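Development-specific protein S (Myxococcus xanthus, PDB 1NPS) assembles on the myxospore surface in the presence of calcium ions, the present chain being its N-terminal beta/gamma-crystallin domain, which binds two of these ions. Local coordinates at residues A[1-5]-A[16-20]; A[4-8]-A[31-35]; A[21-25]-A[54-58]; A[38-43]-A[65-71]. All coordinates share one frame; numbering follows the deposited sequence.

Contact 1 (A[1-5]-A[16-20]); sequences ANITV and VDLPP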
# COMPACT_ATOMS: atom_id res chain seq x y z
N ALA A 1 8.40 0.25 11.00
CA ALA A 1 8.58 1.63 10.47
C ALA A 1 7.76 1.85 9.20
O ALA A 1 6.61 2.28 9.26
CB ALA A 1 10.05 1.90 10.20
N ASN A 2 8.33 1.51 8.04
CA ASN A 2 7.62 1.73 6.79
C ASN A 2 7.27 0.45 6.07
O ASN A 2 7.84 -0.60 6.34
CB ASN A 2 8.45 2.56 5.81
CG ASN A 2 9.38 3.52 6.49
OD1 ASN A 2 8.97 4.32 7.33
ND2 ASN A 2 10.67 3.42 6.16
N ILE A 3 6.27 0.55 5.20
CA ILE A 3 5.86 -0.55 4.36
C ILE A 3 6.52 -0.19 3.01
O ILE A 3 6.81 0.98 2.76
CB ILE A 3 4.31 -0.61 4.16
CG1 ILE A 3 3.81 0.67 3.47
CG2 ILE A 3 3.59 -0.84 5.50
CD1 ILE A 3 2.56 0.46 2.64
N THR A 4 6.77 -1.18 2.16
CA THR A 4 7.35 -0.89 0.85
C THR A 4 6.39 -1.47 -0.19
O THR A 4 5.97 -2.63 -0.08
CB THR A 4 8.77 -1.50 0.70
OG1 THR A 4 9.54 -1.21 1.87
CG2 THR A 4 9.47 -0.88 -0.48
N VAL A 5 5.91 -0.62 -1.09
CA VAL A 5 4.99 -1.03 -2.14
C VAL A 5 5.72 -1.25 -3.46
O VAL A 5 6.57 -0.44 -3.85
CB VAL A 5 3.86 0.01 -2.32
CG1 VAL A 5 3.05 0.13 -1.02
CG2 VAL A 5 4.43 1.37 -2.72
N VAL A 16 8.68 1.91 -3.49
CA VAL A 16 8.64 3.16 -2.71
C VAL A 16 8.24 2.87 -1.26
O VAL A 16 7.26 2.16 -1.01
CB VAL A 16 7.57 4.17 -3.29
CG1 VAL A 16 7.39 5.37 -2.38
CG2 VAL A 16 7.94 4.64 -4.70
N ASP A 17 8.94 3.48 -0.31
CA ASP A 17 8.64 3.31 1.11
C ASP A 17 7.59 4.30 1.60
O ASP A 17 7.57 5.44 1.16
CB ASP A 17 9.90 3.51 1.97
CG ASP A 17 10.91 2.41 1.81
OD1 ASP A 17 10.51 1.29 1.44
OD2 ASP A 17 12.10 2.66 2.07
N LEU A 18 6.69 3.85 2.48
CA LEU A 18 5.67 4.73 3.04
C LEU A 18 5.64 4.66 4.55
O LEU A 18 5.30 3.62 5.12
CB LEU A 18 4.27 4.35 2.54
CG LEU A 18 3.98 4.52 1.05
CD1 LEU A 18 2.58 4.01 0.75
CD2 LEU A 18 4.13 6.00 0.69
N PRO A 19 6.05 5.75 5.24
CA PRO A 19 6.01 5.69 6.70
C PRO A 19 4.54 5.82 7.12
O PRO A 19 3.65 5.93 6.27
CB PRO A 19 6.86 6.90 7.11
CG PRO A 19 6.62 7.85 6.03
CD PRO A 19 6.67 7.00 4.79
N PRO A 20 4.25 5.72 8.43
CA PRO A 20 2.88 5.84 8.91
C PRO A 20 2.27 7.17 8.48
O PRO A 20 2.93 8.21 8.49
CB PRO A 20 3.03 5.76 10.42
CG PRO A 20 4.20 4.86 10.59
CD PRO A 20 5.16 5.42 9.55
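Thr-4 and Asp-17 face each other as a non-hydrogen-bonded antiparallel pair, and their side chains run side by side in the same direction off the sheet. The hydroxyl OG1 of Thr-4 donates to OD1 of Asp-17 at 2.7 Å, meeting that oxygen nearly end-on to its C-O bond. In Thr-4 the OG1 sits beside the backbone N (chi1 -46°), which turns it to the carboxylate, and CG2 also approaches the same oxygen. Hydrogen-bonded pairs flank this one: Leu-18 N reaches Ile-3 O at 2.9 Å, while Val-5 N donates to Val-16 O at 3.1 Å, and each bond has its return partner. The strands 3-5 and 16-18 make the opening hairpin of the first crystallin Greek key, their short axes 4.7 Å apart and 144° from one N-to-C direction to the other. The other face carries apolar groups. Ile-3 CG1 lies 3.8 Å from Leu-18 CB, the two chains passing at a slant, and Val-5 CG1 meets Leu-18 CD1 more loosely. Beyond the strand end, Asn-2 OD1 comes within 3.3 Å of Pro-19 CB. Further out, Val-83 and Ile-81 of strand 80-85, in the facing sheet, and Val-41 of neighbouring strand 40-42 pack against this apolar face. Pro-19 O is held by the hydroxyl of Tyr-23.

Contact 2 (A[4-8]-A[31-35]); sequences TVFYN and LGIEN. With CA (calcium ion), chain B.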
# COMPACT_ATOMS: atom_id res chain seq x y z
N THR A 4 6.77 -1.18 2.16
CA THR A 4 7.35 -0.89 0.85
C THR A 4 6.39 -1.47 -0.19
O THR A 4 5.97 -2.63 -0.08
CB THR A 4 8.77 -1.50 0.70
OG1 THR A 4 9.54 -1.21 1.87
CG2 THR A 4 9.47 -0.88 -0.48
N VAL A 5 5.91 -0.62 -1.09
CA VAL A 5 4.99 -1.03 -2.14
C VAL A 5 5.72 -1.25 -3.46
O VAL A 5 6.57 -0.44 -3.85
CB VAL A 5 3.86 0.01 -2.32
CG1 VAL A 5 3.05 0.13 -1.02
CG2 VAL A 5 4.43 1.37 -2.72
N PHE A 6 5.34 -2.31 -4.17
CA PHE A 6 5.99 -2.67 -5.44
C PHE A 6 5.04 -2.61 -6.63
O PHE A 6 3.83 -2.85 -6.49
CB PHE A 6 6.60 -4.07 -5.34
CG PHE A 6 7.71 -4.18 -4.33
CD1 PHE A 6 7.43 -4.41 -2.99
CD2 PHE A 6 9.04 -4.03 -4.73
CE1 PHE A 6 8.45 -4.48 -2.05
CE2 PHE A 6 10.06 -4.10 -3.80
CZ PHE A 6 9.77 -4.33 -2.46
N TYR A 7 5.57 -2.26 -7.80
CA TYR A 7 4.75 -2.19 -9.01
C TYR A 7 4.32 -3.55 -9.55
O TYR A 7 3.23 -3.66 -10.14
CB TYR A 7 5.44 -1.37 -10.10
CG TYR A 7 5.09 0.10 -10.05
CD1 TYR A 7 4.90 0.76 -8.82
CD2 TYR A 7 4.91 0.83 -11.22
CE1 TYR A 7 4.55 2.11 -8.77
CE2 TYR A 7 4.56 2.18 -11.19
CZ TYR A 7 4.37 2.81 -9.96
OH TYR A 7 4.00 4.14 -9.92
N ASN A 8 5.13 -4.57 -9.31
CA ASN A 8 4.82 -5.94 -9.76
C ASN A 8 4.76 -6.90 -8.57
O ASN A 8 5.22 -6.58 -7.47
CB ASN A 8 5.86 -6.44 -10.77
CG ASN A 8 5.91 -5.59 -12.03
OD1 ASN A 8 6.98 -5.21 -12.49
ND2 ASN A 8 4.74 -5.28 -12.59
N LEU A 31 4.43 11.15 -4.37
CA LEU A 31 5.51 10.33 -3.84
C LEU A 31 6.00 9.32 -4.89
O LEU A 31 6.79 8.44 -4.59
CB LEU A 31 5.05 9.62 -2.57
CG LEU A 31 4.50 10.54 -1.48
CD1 LEU A 31 4.05 9.74 -0.28
CD2 LEU A 31 5.54 11.56 -1.06
N GLY A 32 5.54 9.49 -6.12
CA GLY A 32 5.94 8.61 -7.21
C GLY A 32 5.20 7.29 -7.33
O GLY A 32 5.72 6.35 -7.95
N ILE A 33 4.03 7.19 -6.71
CA ILE A 33 3.22 5.97 -6.75
C ILE A 33 1.99 6.23 -7.58
O ILE A 33 1.05 6.85 -7.11
CB ILE A 33 2.78 5.54 -5.33
CG1 ILE A 33 4.01 5.16 -4.49
CG2 ILE A 33 1.76 4.38 -5.41
CD1 ILE A 33 3.69 4.78 -3.07
N GLU A 34 2.02 5.79 -8.83
CA GLU A 34 0.89 5.98 -9.74
C GLU A 34 -0.35 5.23 -9.29
O GLU A 34 -0.27 4.17 -8.68
CB GLU A 34 1.27 5.54 -11.16
CG GLU A 34 2.42 6.33 -11.75
CD GLU A 34 3.12 5.56 -12.85
OE1 GLU A 34 2.52 5.41 -13.94
OE2 GLU A 34 4.26 5.10 -12.62
N ASN A 35 -1.50 5.78 -9.65
CA ASN A 35 -2.77 5.17 -9.28
C ASN A 35 -2.92 3.75 -9.84
O ASN A 35 -2.50 3.47 -10.97
CB ASN A 35 -3.91 6.05 -9.79
CG ASN A 35 -5.25 5.54 -9.36
OD1 ASN A 35 -5.52 5.41 -8.17
ND2 ASN A 35 -6.10 5.24 -10.34
CA CA B . 1.22 -3.54 -10.50
O HOH W 1 1.57 -2.97 -11.94
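The Tyr-7 ring meets Glu-34 at its edge, where OE2 lies in the ring plane 3.3 Å from CE2, and the carboxylate is turned 53° from the ring. Two bonds of opposite sense grip the phenol oxygen: Glu-34 N donates to Tyr-7 OH at 2.8 Å with an N-H...O angle of 166°, and the hydroxyl donates in turn to Glu-34 OE2 at 2.9 Å. It reaches that carboxylate oxygen from above the group's plane. Glu-34 can provide both partners because CG beside its own backbone N (chi1 -61°) and a bend at chi3 bring OE2 round to the hydroxyl. A phenylalanine in place of Tyr-7 would probably leave Glu-34 N without its acceptor and the carboxylate freer to swing away. Elsewhere in the contact, Val-5 CG2 and Ile-33 CD1 touch at 3.5 Å, crossing at about a right angle. The backbone carbonyl of Tyr-7 points across the direction of its side chain, to a calcium ion also bound by Thr-37 O, Ser-39 OG and Asn-76 OD1, so Tyr-7 serves the calcium site through its main chain and Glu-34 through its side chain. Gly-32, at positive phi, closes a Schellman motif with Ile-33 N on Leu-28 O. The loop leaving helix 25-30 is fastened where strand 3-6 turns its corner, with Ile-33 packed between Leu-28 of that helix, Val-16 of strand 15-18 and Ile-38.

Contact 3 (A[21-25]-A[54-58]); sequences GNYTR and NDGFA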
# COMPACT_ATOMS: atom_id res chain seq x y z
N GLY A 21 1.00 7.12 8.12
CA GLY A 21 0.29 8.31 7.70
C GLY A 21 -0.86 7.94 6.80
O GLY A 21 -1.08 6.77 6.49
N ASN A 22 -1.58 8.95 6.34
CA ASN A 22 -2.72 8.74 5.46
C ASN A 22 -2.35 9.28 4.09
O ASN A 22 -1.83 10.38 3.98
CB ASN A 22 -3.94 9.47 6.00
CG ASN A 22 -4.17 9.19 7.45
OD1 ASN A 22 -4.34 8.05 7.85
ND2 ASN A 22 -4.16 10.24 8.27
N TYR A 23 -2.58 8.48 3.06
CA TYR A 23 -2.22 8.88 1.70
C TYR A 23 -3.36 8.80 0.69
O TYR A 23 -3.84 7.71 0.37
CB TYR A 23 -1.06 8.01 1.20
CG TYR A 23 0.13 8.02 2.12
CD1 TYR A 23 1.08 9.03 2.05
CD2 TYR A 23 0.29 7.02 3.08
CE1 TYR A 23 2.17 9.06 2.92
CE2 TYR A 23 1.37 7.03 3.95
CZ TYR A 23 2.31 8.06 3.87
OH TYR A 23 3.39 8.08 4.72
N THR A 24 -3.76 9.95 0.17
CA THR A 24 -4.81 9.99 -0.85
C THR A 24 -4.13 9.71 -2.20
O THR A 24 -2.90 9.56 -2.27
CB THR A 24 -5.50 11.37 -0.92
OG1 THR A 24 -4.56 12.36 -1.35
CG2 THR A 24 -6.08 11.76 0.44
N ARG A 25 -4.95 9.61 -3.25
CA ARG A 25 -4.47 9.35 -4.61
C ARG A 25 -3.45 10.41 -5.04
O ARG A 25 -2.39 10.08 -5.58
CB ARG A 25 -5.65 9.30 -5.59
CG ARG A 25 -5.27 9.01 -7.02
CD ARG A 25 -6.50 8.88 -7.91
NE ARG A 25 -6.15 8.90 -9.33
CZ ARG A 25 -6.91 8.39 -10.31
NH1 ARG A 25 -8.07 7.81 -10.03
NH2 ARG A 25 -6.49 8.44 -11.57
N ASN A 54 -10.77 2.89 -3.75
CA ASN A 54 -11.17 4.26 -4.07
C ASN A 54 -10.33 5.28 -3.30
O ASN A 54 -9.79 4.99 -2.24
CB ASN A 54 -12.65 4.51 -3.74
CG ASN A 54 -13.60 3.65 -4.55
OD1 ASN A 54 -13.28 3.18 -5.65
ND2 ASN A 54 -14.80 3.45 -4.03
N ASP A 55 -10.22 6.47 -3.87
CA ASP A 55 -9.51 7.57 -3.22
C ASP A 55 -10.37 7.94 -2.00
O ASP A 55 -11.54 7.55 -1.92
CB ASP A 55 -9.44 8.75 -4.20
CG ASP A 55 -8.47 9.85 -3.76
OD1 ASP A 55 -7.73 9.67 -2.77
OD2 ASP A 55 -8.46 10.91 -4.42
N GLY A 56 -9.80 8.65 -1.04
CA GLY A 56 -10.58 9.04 0.12
C GLY A 56 -10.82 7.94 1.14
O GLY A 56 -11.79 8.02 1.92
N PHE A 57 -9.98 6.91 1.12
CA PHE A 57 -10.09 5.83 2.10
C PHE A 57 -11.47 5.16 2.10
O PHE A 57 -12.05 4.90 3.15
CB PHE A 57 -9.73 6.38 3.50
CG PHE A 57 -8.56 7.33 3.48
CD1 PHE A 57 -7.27 6.86 3.22
CD2 PHE A 57 -8.75 8.70 3.59
CE1 PHE A 57 -6.20 7.73 3.06
CE2 PHE A 57 -7.70 9.58 3.44
CZ PHE A 57 -6.41 9.09 3.17
N ALA A 58 -11.98 4.85 0.92
CA ALA A 58 -13.28 4.21 0.82
C ALA A 58 -13.24 3.08 -0.19
O ALA A 58 -12.27 2.94 -0.92
CB ALA A 58 -14.32 5.24 0.41
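Arg-25 and Asp-55 bring the two backbones nearest, CA to CA 5.5 Å, where strand 21-23 runs into helix 25-30. This is a junction between the Greek keys of the crystallin domain: strand 21-23 of the first is an edge strand of the sheet formed mainly by the second, and segment 54-58 is the bend linking strands 47-52 and 61-64. Thr-24 is the N-cap, its OG1 making a weak bond to Gln-27 N. Asp-55 supplies an acceptor for the first turn, as its OD1 takes Arg-25 N at 2.8 Å in a nearly straight bond (172°). The side chain reaches there because CG stands opposite the backbone N of Asp-55 (chi1 -168°). The guanidinium of Arg-25 extends away, so Asp-55 meets that residue's backbone N and CB, not its charge. The far end of the Phe-57 ring reaches the strand: CZ meets Asn-22 CB at 3.8 Å and Thr-24 CG2 at the same distance, while Tyr-23 N sits in the ring plane at an edge. Ser-80 OG binds Asn-54 O and Phe-57 N, bonds that tie the bend to strand 80-85. Asp-55 OD1 also accepts Gly-56 N at 2.9 Å, and the two donors come from opposite faces of the carboxylate.

Contact 4 (A[38-43]-A[65-71]); sequences ISSVKV and VANAEEL. With CA (calcium ion), chain B.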
# COMPACT_ATOMS: atom_id res chain seq x y z
N ILE A 38 0.09 -0.70 -7.63
CA ILE A 38 0.64 -1.58 -6.61
C ILE A 38 0.23 -3.04 -6.80
O ILE A 38 -0.93 -3.35 -7.04
CB ILE A 38 0.24 -1.08 -5.22
CG1 ILE A 38 0.84 0.31 -5.00
CG2 ILE A 38 0.68 -2.05 -4.16
CD1 ILE A 38 0.47 0.92 -3.69
N SER A 39 1.22 -3.94 -6.73
CA SER A 39 0.96 -5.36 -6.94
C SER A 39 1.48 -6.25 -5.81
O SER A 39 1.12 -7.42 -5.69
CB SER A 39 1.50 -5.79 -8.30
OG SER A 39 1.06 -4.91 -9.33
N SER A 40 2.34 -5.69 -4.96
CA SER A 40 2.86 -6.44 -3.82
C SER A 40 3.37 -5.47 -2.76
O SER A 40 3.68 -4.31 -3.06
CB SER A 40 3.92 -7.48 -4.23
OG SER A 40 5.12 -6.92 -4.73
N VAL A 41 3.34 -5.90 -1.50
CA VAL A 41 3.75 -5.05 -0.39
C VAL A 41 4.48 -5.81 0.70
O VAL A 41 4.15 -6.96 1.02
CB VAL A 41 2.52 -4.39 0.28
CG1 VAL A 41 2.95 -3.41 1.36
CG2 VAL A 41 1.65 -3.69 -0.76
N LYS A 42 5.49 -5.16 1.28
CA LYS A 42 6.25 -5.73 2.38
C LYS A 42 5.79 -4.98 3.63
O LYS A 42 5.63 -3.76 3.61
CB LYS A 42 7.76 -5.55 2.18
CG LYS A 42 8.37 -6.45 1.12
CD LYS A 42 9.89 -6.38 1.15
CE LYS A 42 10.49 -7.32 0.12
NZ LYS A 42 11.97 -7.27 0.11
N VAL A 43 5.50 -5.72 4.69
CA VAL A 43 5.06 -5.10 5.92
C VAL A 43 5.86 -5.69 7.09
O VAL A 43 5.64 -6.83 7.46
CB VAL A 43 3.53 -5.32 6.15
CG1 VAL A 43 3.04 -4.52 7.35
CG2 VAL A 43 2.76 -4.93 4.90
N VAL A 65 -0.89 -7.13 7.23
CA VAL A 65 -0.15 -7.08 8.48
C VAL A 65 1.19 -7.80 8.38
O VAL A 65 1.90 -7.91 9.37
CB VAL A 65 -0.98 -7.65 9.63
CG1 VAL A 65 -2.26 -6.84 9.77
CG2 VAL A 65 -1.28 -9.14 9.39
N ALA A 66 1.50 -8.26 7.18
CA ALA A 66 2.72 -8.99 6.89
C ALA A 66 2.93 -8.95 5.38
O ALA A 66 2.04 -8.54 4.62
CB ALA A 66 2.62 -10.42 7.37
N ASN A 67 4.11 -9.41 4.93
CA ASN A 67 4.44 -9.42 3.52
C ASN A 67 3.35 -10.06 2.65
O ASN A 67 2.74 -11.05 3.05
CB ASN A 67 5.78 -10.12 3.28
CG ASN A 67 6.95 -9.28 3.73
OD1 ASN A 67 6.78 -8.17 4.27
ND2 ASN A 67 8.15 -9.77 3.47
N ALA A 68 3.09 -9.45 1.50
CA ALA A 68 2.06 -9.95 0.58
C ALA A 68 2.60 -9.88 -0.84
O ALA A 68 2.71 -8.80 -1.41
CB ALA A 68 0.80 -9.11 0.69
N GLU A 69 2.98 -11.04 -1.37
CA GLU A 69 3.52 -11.15 -2.73
C GLU A 69 2.52 -10.78 -3.82
O GLU A 69 2.89 -10.55 -4.97
CB GLU A 69 4.00 -12.59 -2.99
CG GLU A 69 2.84 -13.60 -3.09
CD GLU A 69 3.27 -14.96 -3.64
OE1 GLU A 69 3.82 -15.76 -2.84
OE2 GLU A 69 3.04 -15.23 -4.84
N GLU A 70 1.24 -10.85 -3.48
CA GLU A 70 0.18 -10.51 -4.42
C GLU A 70 -1.00 -9.92 -3.65
O GLU A 70 -1.09 -10.08 -2.43
CB GLU A 70 -0.22 -11.74 -5.23
CG GLU A 70 -0.96 -12.82 -4.48
CD GLU A 70 -2.14 -13.36 -5.28
OE1 GLU A 70 -2.43 -12.82 -6.38
OE2 GLU A 70 -2.78 -14.32 -4.81
N LEU A 71 -1.91 -9.27 -4.36
CA LEU A 71 -3.05 -8.60 -3.72
C LEU A 71 -4.42 -9.03 -4.24
O LEU A 71 -5.42 -8.33 -4.02
CB LEU A 71 -2.90 -7.08 -3.89
CG LEU A 71 -1.68 -6.43 -3.22
CD1 LEU A 71 -1.63 -4.98 -3.58
CD2 LEU A 71 -1.73 -6.61 -1.70
CA CA B . 1.22 -3.54 -10.50
O HOH W 2 -1.33 -8.70 -6.78
O HOH W 3 4.86 -8.66 10.24
O HOH W 1 1.57 -2.97 -11.94
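Val-43 leans onto the chain of Val-65 and Ala-66, and each of its side-chain atoms meets backbone. Its CB lies 3.7 Å from Ala-66 N. From there CG1, opposite the backbone N (chi1 -173°), passes to Val-65 C at 3.9 Å, and CG2 turns to the following peptide, 3.7 Å from Ala-66 O. An alanine at Val-43 would keep only the CB contact and would probably open a gap beside the two peptides flanking Ala-66, letting that chain shift. Next along, Asn-67 OD1 accepts the N-H of Val-43 at 2.8 Å, the donor lying in the plane of the amide carbonyl and the N-H...O angle bent to 144°; the asparagine amide also passes obliquely beside the Lys-42 side chain. A single antiparallel bridge then joins Val-41 and Ala-68: Ala-68 N donates to Val-41 O at 2.7 Å, nearly in line with the carbonyl, and Val-41 N returns a bond to Ala-68 O. At the far end, Ile-38 CG2 meets Leu-71 CD1 at 3.8 Å, and a water joins Ser-39 O to Leu-71 N. Ser-39 and Ser-40 both face Phe-6, a classic beta bulge, and Ser-39 OG is a ligand of the calcium ion that also takes the Tyr-7 carbonyl. Segment 65-71, part of the second Greek key, is thus held along strand 40-42 of the first chiefly through main-chain bonds and one asparagine, while the buried Ala-66 N has no partner in the model and is probably costly to bury.

Overall arrangement
From the N terminus, contact 1 closes the shortest loop, the hairpin of strands 3-6 and 15-18. Contact 2 starts from the same strand, sharing Thr-4 and Val-5, and closes a wider loop that brings in the helix and the turn after it; Val-16 and Leu-18 pack on Leu-31 and Ile-33 between the two. Contact 3 opens inside that loop and ends in the second Greek key, so it crosses contact 2. Contact 4 follows contacts 1 and 2 in series and crosses contact 3, their centres about 17 Å apart. Contacts 2 and 4 meet at one calcium ion, and contacts 3 and 4 tie the two motifs together on opposite sides of the chain's centre.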